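Long-range contacts in hydrazine synthase alpha subunit (PDB 5C2V), which carries two c-type hemes and, within the hydrazine synthase complex, condenses hydroxylamine made in the gamma subunit with ammonia to yield hydrazine: residues 462-468 with 502-508; 523-528 with 544-550. One frame throughout, in Å; residues are numbered along the deposited sequence.

Contact 1. Residues 462-468 with 502-508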
loop_
_atom_site.group_PDB
_atom_site.type_symbol
_atom_site.label_atom_id
_atom_site.label_comp_id
_atom_site.label_asym_id
_atom_site.label_seq_id
_atom_site.Cartn_x
_atom_site.Cartn_y
_atom_site.Cartn_z
ATOM N N VAL D 462 -27.507 -4.062 -13.432
ATOM C CA VAL D 462 -26.827 -4.031 -12.147
ATOM C C VAL D 462 -27.315 -5.171 -11.262
ATOM O O VAL D 462 -28.509 -5.505 -11.249
ATOM C CB VAL D 462 -27.034 -2.688 -11.404
ATOM C CG1 VAL D 462 -26.301 -1.560 -12.112
ATOM C CG2 VAL D 462 -28.515 -2.369 -11.256
ATOM N N ARG D 463 -26.378 -5.772 -10.535
ATOM C CA ARG D 463 -26.696 -6.801 -9.557
ATOM C C ARG D 463 -26.733 -6.201 -8.157
ATOM O O ARG D 463 -25.811 -5.497 -7.746
ATOM C CB ARG D 463 -25.681 -7.946 -9.610
ATOM C CG ARG D 463 -25.922 -9.020 -8.557
ATOM C CD ARG D 463 -24.857 -10.105 -8.579
ATOM N NE ARG D 463 -24.860 -10.867 -9.825
ATOM C CZ ARG D 463 -23.916 -10.778 -10.756
ATOM N NH1 ARG D 463 -22.885 -9.964 -10.581
ATOM N NH2 ARG D 463 -24.001 -11.509 -11.861
ATOM N N ILE D 464 -27.809 -6.484 -7.434
ATOM C CA ILE D 464 -27.988 -5.988 -6.079
ATOM C C ILE D 464 -27.931 -7.144 -5.089
ATOM O O ILE D 464 -28.709 -8.106 -5.185
ATOM C CB ILE D 464 -29.317 -5.234 -5.915
ATOM C CG1 ILE D 464 -29.540 -4.287 -7.097
ATOM C CG2 ILE D 464 -29.332 -4.472 -4.600
ATOM C CD1 ILE D 464 -30.856 -3.545 -7.043
ATOM N N ILE D 465 -27.007 -7.018 -4.140
ATOM C CA ILE D 465 -26.638 -8.082 -3.215
ATOM C C ILE D 465 -26.908 -7.684 -1.764
ATOM O O ILE D 465 -26.573 -6.576 -1.355
ATOM C CB ILE D 465 -25.139 -8.435 -3.366
ATOM C CG1 ILE D 465 -24.853 -8.974 -4.769
ATOM C CG2 ILE D 465 -24.696 -9.429 -2.302
ATOM C CD1 ILE D 465 -23.381 -9.186 -5.050
ATOM N N GLN D 466 -27.505 -8.587 -0.990
ATOM C CA GLN D 466 -27.740 -8.335 0.430
ATOM C C GLN D 466 -26.805 -9.149 1.318
ATOM O O GLN D 466 -26.763 -10.377 1.231
ATOM C CB GLN D 466 -29.189 -8.640 0.806
ATOM C CG GLN D 466 -29.495 -8.431 2.282
ATOM C CD GLN D 466 -30.915 -8.814 2.646
ATOM O OE1 GLN D 466 -31.759 -9.017 1.774
ATOM N NE2 GLN D 466 -31.185 -8.916 3.943
ATOM N N GLY D 467 -26.056 -8.459 2.170
ATOM C CA GLY D 467 -25.180 -9.116 3.121
ATOM C C GLY D 467 -25.927 -9.820 4.237
ATOM O O GLY D 467 -26.776 -9.225 4.901
ATOM N N TYR D 468 -25.605 -11.093 4.447
ATOM C CA TYR D 468 -26.183 -11.854 5.547
ATOM C C TYR D 468 -25.253 -11.818 6.751
ATOM O O TYR D 468 -24.062 -12.109 6.633
ATOM C CB TYR D 468 -26.448 -13.303 5.137
ATOM C CG TYR D 468 -27.385 -13.465 3.963
ATOM C CD1 TYR D 468 -28.344 -12.502 3.672
ATOM C CD2 TYR D 468 -27.312 -14.585 3.146
ATOM C CE1 TYR D 468 -29.201 -12.652 2.598
ATOM C CE2 TYR D 468 -28.163 -14.742 2.071
ATOM C CZ TYR D 468 -29.106 -13.774 1.801
ATOM O OH TYR D 468 -29.955 -13.932 0.730
ATOM N N GLN D 502 -21.205 -14.540 4.200
ATOM C CA GLN D 502 -22.413 -14.996 3.520
ATOM C C GLN D 502 -23.276 -13.841 3.023
ATOM O O GLN D 502 -23.467 -12.842 3.719
ATOM C CB GLN D 502 -23.229 -15.893 4.450
ATOM C CG GLN D 502 -22.452 -17.086 4.973
ATOM C CD GLN D 502 -23.158 -17.790 6.112
ATOM O OE1 GLN D 502 -23.389 -17.204 7.169
ATOM N NE2 GLN D 502 -23.503 -19.056 5.902
ATOM N N ARG D 503 -23.783 -13.989 1.805
ATOM C CA ARG D 503 -24.608 -12.971 1.171
ATOM C C ARG D 503 -25.485 -13.597 0.093
ATOM O O ARG D 503 -25.285 -14.749 -0.290
ATOM C CB ARG D 503 -23.743 -11.856 0.587
ATOM C CG ARG D 503 -22.611 -12.330 -0.302
ATOM C CD ARG D 503 -21.556 -11.247 -0.422
ATOM N NE ARG D 503 -20.913 -10.984 0.862
ATOM C CZ ARG D 503 -20.134 -9.937 1.108
ATOM N NH1 ARG D 503 -19.905 -9.041 0.157
ATOM N NH2 ARG D 503 -19.589 -9.779 2.307
ATOM N N GLY D 504 -26.463 -12.837 -0.387
ATOM C CA GLY D 504 -27.388 -13.340 -1.384
ATOM C C GLY D 504 -27.835 -12.247 -2.332
ATOM O O GLY D 504 -27.472 -11.084 -2.167
ATOM N N ILE D 505 -28.619 -12.624 -3.334
ATOM C CA ILE D 505 -29.007 -11.690 -4.383
ATOM C C ILE D 505 -30.338 -11.008 -4.089
ATOM O O ILE D 505 -31.387 -11.654 -4.076
ATOM C CB ILE D 505 -29.102 -12.400 -5.749
ATOM C CG1 ILE D 505 -27.803 -13.147 -6.054
ATOM C CG2 ILE D 505 -29.422 -11.401 -6.850
ATOM C CD1 ILE D 505 -27.833 -13.921 -7.356
ATOM N N ILE D 506 -30.291 -9.701 -3.848
ATOM C CA ILE D 506 -31.510 -8.908 -3.749
ATOM C C ILE D 506 -32.215 -8.960 -5.093
ATOM O O ILE D 506 -33.421 -9.205 -5.166
ATOM C CB ILE D 506 -31.228 -7.443 -3.357
ATOM C CG1 ILE D 506 -31.080 -7.319 -1.843
ATOM C CG2 ILE D 506 -32.348 -6.530 -3.833
ATOM C CD1 ILE D 506 -30.877 -5.901 -1.366
ATOM N N GLY D 507 -31.456 -8.740 -6.161
ATOM C CA GLY D 507 -32.016 -8.874 -7.495
ATOM C C GLY D 507 -31.327 -8.015 -8.532
ATOM O O GLY D 507 -30.440 -7.239 -8.210
ATOM N N TYR D 508 -31.755 -8.135 -9.782
ATOM C CA TYR D 508 -31.118 -7.403 -10.869
ATOM C C TYR D 508 -32.007 -6.285 -11.392
ATOM O O TYR D 508 -33.232 -6.393 -11.365
ATOM C CB TYR D 508 -30.760 -8.348 -12.012
ATOM C CG TYR D 508 -29.724 -9.391 -11.665
ATOM C CD1 TYR D 508 -28.382 -9.185 -11.957
ATOM C CD2 TYR D 508 -30.089 -10.591 -11.066
ATOM C CE1 TYR D 508 -27.432 -10.142 -11.658
ATOM C CE2 TYR D 508 -29.144 -11.553 -10.762
ATOM C CZ TYR D 508 -27.817 -11.322 -11.058
ATOM O OH TYR D 508 -26.871 -12.273 -10.756
HETATM O O HOH W 1 -21.872 -14.608 7.052
#
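A classic beta bulge interrupts the antiparallel pairing of strands 462-467 and 503-508 in the heme-binding middle domain: Ile-506 and Gly-507 both face Ile-464. Ile-464 O accepts a hydrogen bond from Gly-507 N (3.0 Å) and a weak one from Ile-506 N, while Ile-464 N returns one to Gly-507 O. Beyond the bulge the register has slipped by one residue, and Gln-466 and Gly-504 form the next hydrogen-bonded pair through both their N-H groups. Tyr-468 N then closes the end of the pairing on Gln-502 O; here a water held by Gln-502 N and OE1 reaches across to Tyr-468 O by a weak bond, while Gln-502 NE2 bonds to Asp-768 O.

The extra residue turns the Ile-506 side chain over the other strand. Its CG2 meets Ile-464 CG2 at 3.7 Å, and its CG1 lies 3.5 Å from Gln-466 CB, the two side chains crossing at about a right angle. Arg-463 and Tyr-508 run side by side from a non-hydrogen-bonded pair. With Arg-463 CG anti to the backbone N (chi1 177°) and the chain bent at chi3, NE reaches Tyr-508 OH at 2.6 Å, in the guanidinium plane, which stands 81° to the ring; NH2 adds a weak bond. At the far end the Tyr-468 ring lies with one face over the Arg-503 to Gly-504 peptide, Gly-504 N 3.5 Å above its plane and toward the rim. Tyr-468 OH touches Gly-504 CA at 3.4 Å and is hydrogen-bonded to Gln-641.

Helix 751-762 supplies acids to the Arg-463 and Tyr-508 pair, Asp-762 bridging Arg-463 NH1 and Glu-759 bonding Tyr-508 OH. Strand 517-522 packs against Ile-464, Gln-466 and Ile-506, while strand 527-532 continues the sheet beside 462-467.

Contact 2. Residues 523-528 with 544-550. With HEC (heme c), chain B.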
loop_
_atom_site.group_PDB
_atom_site.type_symbol
_atom_site.label_atom_id
_atom_site.label_comp_id
_atom_site.label_asym_id
_atom_site.label_seq_id
_atom_site.Cartn_x
_atom_site.Cartn_y
_atom_site.Cartn_z
ATOM N N SER D 523 -35.695 -2.494 2.366
ATOM C CA SER D 523 -35.171 -1.417 3.197
ATOM C C SER D 523 -34.835 -1.949 4.586
ATOM O O SER D 523 -35.260 -3.045 4.955
ATOM C CB SER D 523 -36.174 -0.267 3.290
ATOM O OG SER D 523 -37.337 -0.654 3.998
ATOM N N ASP D 524 -34.059 -1.172 5.338
ATOM C CA ASP D 524 -33.569 -1.568 6.660
ATOM C C ASP D 524 -32.716 -2.834 6.600
ATOM O O ASP D 524 -32.617 -3.572 7.580
ATOM C CB ASP D 524 -34.732 -1.768 7.637
ATOM C CG ASP D 524 -35.397 -0.463 8.031
ATOM O OD1 ASP D 524 -34.710 0.580 8.039
ATOM O OD2 ASP D 524 -36.606 -0.482 8.343
ATOM N N VAL D 525 -32.105 -3.083 5.446
ATOM C CA VAL D 525 -31.198 -4.215 5.280
ATOM C C VAL D 525 -29.924 -3.772 4.563
ATOM O O VAL D 525 -29.971 -2.916 3.678
ATOM C CB VAL D 525 -31.860 -5.373 4.495
ATOM C CG1 VAL D 525 -33.030 -5.953 5.279
ATOM C CG2 VAL D 525 -32.313 -4.905 3.122
ATOM N N PRO D 526 -28.772 -4.340 4.955
ATOM C CA PRO D 526 -27.499 -3.982 4.318
ATOM C C PRO D 526 -27.393 -4.521 2.891
ATOM O O PRO D 526 -27.767 -5.667 2.641
ATOM C CB PRO D 526 -26.458 -4.635 5.231
ATOM C CG PRO D 526 -27.176 -5.792 5.841
ATOM C CD PRO D 526 -28.594 -5.332 6.031
ATOM N N TYR D 527 -26.884 -3.704 1.972
ATOM C CA TYR D 527 -26.777 -4.109 0.574
ATOM C C TYR D 527 -25.717 -3.315 -0.185
ATOM O O TYR D 527 -25.266 -2.267 0.274
ATOM C CB TYR D 527 -28.130 -3.961 -0.130
ATOM C CG TYR D 527 -28.470 -2.540 -0.532
ATOM C CD1 TYR D 527 -29.028 -1.656 0.380
ATOM C CD2 TYR D 527 -28.238 -2.087 -1.826
ATOM C CE1 TYR D 527 -29.337 -0.356 0.021
ATOM C CE2 TYR D 527 -28.544 -0.790 -2.195
ATOM C CZ TYR D 527 -29.095 0.070 -1.268
ATOM O OH TYR D 527 -29.405 1.361 -1.630
ATOM N N TYR D 528 -25.321 -3.830 -1.346
ATOM C CA TYR D 528 -24.470 -3.082 -2.268
ATOM C C TYR D 528 -24.762 -3.484 -3.714
ATOM O O TYR D 528 -25.607 -4.345 -3.967
ATOM C CB TYR D 528 -22.988 -3.283 -1.935
ATOM C CG TYR D 528 -22.488 -4.702 -2.074
ATOM C CD1 TYR D 528 -21.885 -5.135 -3.247
ATOM C CD2 TYR D 528 -22.603 -5.605 -1.024
ATOM C CE1 TYR D 528 -21.420 -6.429 -3.377
ATOM C CE2 TYR D 528 -22.140 -6.901 -1.144
ATOM C CZ TYR D 528 -21.550 -7.308 -2.323
ATOM O OH TYR D 528 -21.088 -8.598 -2.448
ATOM N N THR D 544 -18.928 -1.801 0.328
ATOM C CA THR D 544 -19.427 -0.963 1.405
ATOM C C THR D 544 -20.784 -1.521 1.788
ATOM O O THR D 544 -21.271 -2.458 1.152
ATOM C CB THR D 544 -19.563 0.516 0.997
ATOM O OG1 THR D 544 -19.796 1.319 2.160
ATOM C CG2 THR D 544 -20.710 0.694 0.013
ATOM N N TRP D 545 -21.402 -0.956 2.817
ATOM C CA TRP D 545 -22.749 -1.374 3.171
ATOM C C TRP D 545 -23.715 -0.197 3.166
ATOM O O TRP D 545 -23.598 0.735 3.962
ATOM C CB TRP D 545 -22.745 -2.077 4.527
ATOM C CG TRP D 545 -21.962 -3.352 4.488
ATOM C CD1 TRP D 545 -20.767 -3.602 5.096
ATOM C CD2 TRP D 545 -22.302 -4.542 3.768
ATOM N NE1 TRP D 545 -20.351 -4.882 4.815
ATOM C CE2 TRP D 545 -21.276 -5.479 4.000
ATOM C CE3 TRP D 545 -23.381 -4.910 2.956
ATOM C CZ2 TRP D 545 -21.296 -6.759 3.451
ATOM C CZ3 TRP D 545 -23.398 -6.181 2.412
ATOM C CH2 TRP D 545 -22.361 -7.089 2.661
ATOM N N ALA D 546 -24.670 -0.258 2.244
ATOM C CA ALA D 546 -25.667 0.788 2.077
ATOM C C ALA D 546 -26.999 0.318 2.637
ATOM O O ALA D 546 -27.287 -0.877 2.654
ATOM C CB ALA D 546 -25.805 1.168 0.610
ATOM N N TYR D 547 -27.795 1.259 3.129
ATOM C CA TYR D 547 -29.089 0.927 3.704
ATOM C C TYR D 547 -30.109 2.026 3.443
ATOM O O TYR D 547 -29.789 3.213 3.498
ATOM C CB TYR D 547 -28.954 0.673 5.207
ATOM C CG TYR D 547 -28.159 1.736 5.932
ATOM C CD1 TYR D 547 -26.778 1.640 6.045
ATOM C CD2 TYR D 547 -28.788 2.835 6.497
ATOM C CE1 TYR D 547 -26.046 2.609 6.702
ATOM C CE2 TYR D 547 -28.065 3.809 7.158
ATOM C CZ TYR D 547 -26.695 3.691 7.258
ATOM O OH TYR D 547 -25.970 4.659 7.915
ATOM N N LEU D 548 -31.340 1.621 3.156
ATOM C CA LEU D 548 -32.423 2.567 2.934
ATOM C C LEU D 548 -33.441 2.483 4.059
ATOM O O LEU D 548 -33.817 1.393 4.484
ATOM C CB LEU D 548 -33.107 2.302 1.590
ATOM C CG LEU D 548 -32.284 2.492 0.314
ATOM C CD1 LEU D 548 -33.053 1.976 -0.893
ATOM C CD2 LEU D 548 -31.908 3.954 0.128
ATOM N N ARG D 549 -33.877 3.635 4.554
ATOM C CA ARG D 549 -34.999 3.670 5.480
ATOM C C ARG D 549 -36.275 3.438 4.676
ATOM O O ARG D 549 -36.279 3.637 3.461
ATOM C CB ARG D 549 -35.048 4.999 6.241
ATOM C CG ARG D 549 -33.835 5.275 7.125
ATOM C CD ARG D 549 -33.384 4.036 7.895
ATOM N NE ARG D 549 -34.465 3.417 8.662
ATOM C CZ ARG D 549 -34.790 3.750 9.906
ATOM N NH1 ARG D 549 -34.123 4.707 10.538
ATOM N NH2 ARG D 549 -35.786 3.127 10.520
ATOM N N PRO D 550 -37.355 2.987 5.340
ATOM C CA PRO D 550 -38.630 2.754 4.650
ATOM C C PRO D 550 -39.109 3.962 3.844
ATOM O O PRO D 550 -39.019 5.091 4.329
ATOM C CB PRO D 550 -39.593 2.453 5.798
ATOM C CG PRO D 550 -38.731 1.839 6.841
ATOM C CD PRO D 550 -37.407 2.548 6.747
HETATM FE FE HEC B . -20.775 3.939 -4.054
HETATM C CHA HEC B . -18.102 3.472 -1.918
HETATM C CHB HEC B . -22.564 5.330 -1.481
HETATM C CHC HEC B . -23.588 4.050 -6.053
HETATM C CHD HEC B . -19.077 2.348 -6.572
HETATM N NA HEC B . -20.401 4.331 -2.076
HETATM C C1A HEC B . -19.234 4.050 -1.392
HETATM C C2A HEC B . -19.404 4.471 -0.019
HETATM C C3A HEC B . -20.632 4.981 0.108
HETATM C C4A HEC B . -21.287 4.905 -1.184
HETATM C CMA HEC B . -21.253 5.556 1.399
HETATM C CAA HEC B . -18.341 4.339 1.094
HETATM C CBA HEC B . -17.616 5.667 1.286
HETATM C CGA HEC B . -16.772 5.997 0.081
HETATM O O1A HEC B . -16.868 7.145 -0.425
HETATM O O2A HEC B . -16.004 5.115 -0.380
HETATM N NB HEC B . -22.773 4.454 -3.772
HETATM C C1B HEC B . -23.177 5.247 -2.713
HETATM C C2B HEC B . -24.353 5.982 -3.133
HETATM C C3B HEC B . -24.644 5.630 -4.386
HETATM C C4B HEC B . -23.654 4.662 -4.820
HETATM C CMB HEC B . -25.144 6.990 -2.272
HETATM C CAB HEC B . -25.825 6.183 -5.217
HETATM C CBB HEC B . -26.841 5.054 -5.498
HETATM N NC HEC B . -21.233 3.362 -5.983
HETATM C C1C HEC B . -22.484 3.407 -6.570
HETATM C C2C HEC B . -22.396 2.758 -7.862
HETATM C C3C HEC B . -21.187 2.197 -7.954
HETATM C C4C HEC B . -20.407 2.624 -6.807
HETATM C CMC HEC B . -23.591 2.460 -8.794
HETATM C CAC HEC B . -20.679 1.354 -9.144
HETATM C CBC HEC B . -20.431 -0.097 -8.676
HETATM N ND HEC B . -18.888 3.040 -4.216
HETATM C C1D HEC B . -18.398 2.466 -5.384
HETATM C C2D HEC B . -17.048 2.004 -5.157
HETATM C C3D HEC B . -16.743 2.362 -3.698
HETATM C C4D HEC B . -17.941 2.993 -3.198
HETATM C CMD HEC B . -16.120 1.308 -6.176
HETATM C CAD HEC B . -15.442 2.098 -2.912
HETATM C CBD HEC B . -15.263 0.593 -2.755
HETATM C CGD HEC B . -13.983 0.311 -2.020
HETATM O O1D HEC B . -13.580 -0.878 -1.976
HETATM O O2D HEC B . -13.364 1.270 -1.488
HETATM O O HOH W 2 -31.741 -0.857 2.697
#
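Tyr-527 and Ala-546 form a single antiparallel bridge, Tyr-527 N to Ala-546 O and Ala-546 N to Tyr-527 O, each 2.9 Å, where the loop 544-550 passes alongside segment 523-528 of the middle domain beside the heme. Tyr-527 holds CG between its own N and carbonyl carbon (chi1 79°), which swings the ring back over the loop: Ala-546 CB makes a CH-pi contact with one face, 4.1 Å from the ring centroid, and OH reaches Leu-548 CG at 3.7 Å. Tyr-528 runs alongside Trp-545. Its edge is turned to the indole face in an offset edge-to-face pair, planes at 75°, and Pro-526 CB touches Trp-545 CE3.

At the other end Asp-524 N bonds to Leu-548 O at 2.7 Å. Arg-549 starts away from Asp-524, but bends at chi2 and chi3 bring NE back to OD1 at 2.9 Å. This salt bridge uses the syn lone pair of OD1, with the oxygen tilted out of the guanidinium plane. Pro-550 packs on OD2, and a water joins Val-525 O to Leu-548 N.

Thr-544 OG1, bonded to Gln-245, lies 3.5 Å from heme CAA, placing the loop against the porphyrin. Arg-549 is shared between Asp-524, Asp-219 and the carbonyl of Asp-265; its positive charge would probably help keep the two paired carboxylates, of Asp-524 and Asp-219, ionised.

In the fold
Along the chain the two contacts follow in series. Contact 1 joins strand 461-467 to strand 503-510 and closes a loop of 33 residues without helix or strand; the chain then runs through strand 517-522 before contact 2 opens. Contact 2 closes a shorter loop, in which strand 527-532 turns back through 538-541 to the segment 544-550 beside the heme. Strands 461-467 and 527-532 are neighbours in one antiparallel sheet, so the contacts meet directly: Tyr-528 N bonds to Ile-465 O, and Tyr-528 OH to Arg-503 NH1. Contact 1 meets helix 751-762, within the C-terminal cytochrome c region, and contact 2 brings the same middle-domain sheet to the pentacoordinated heme.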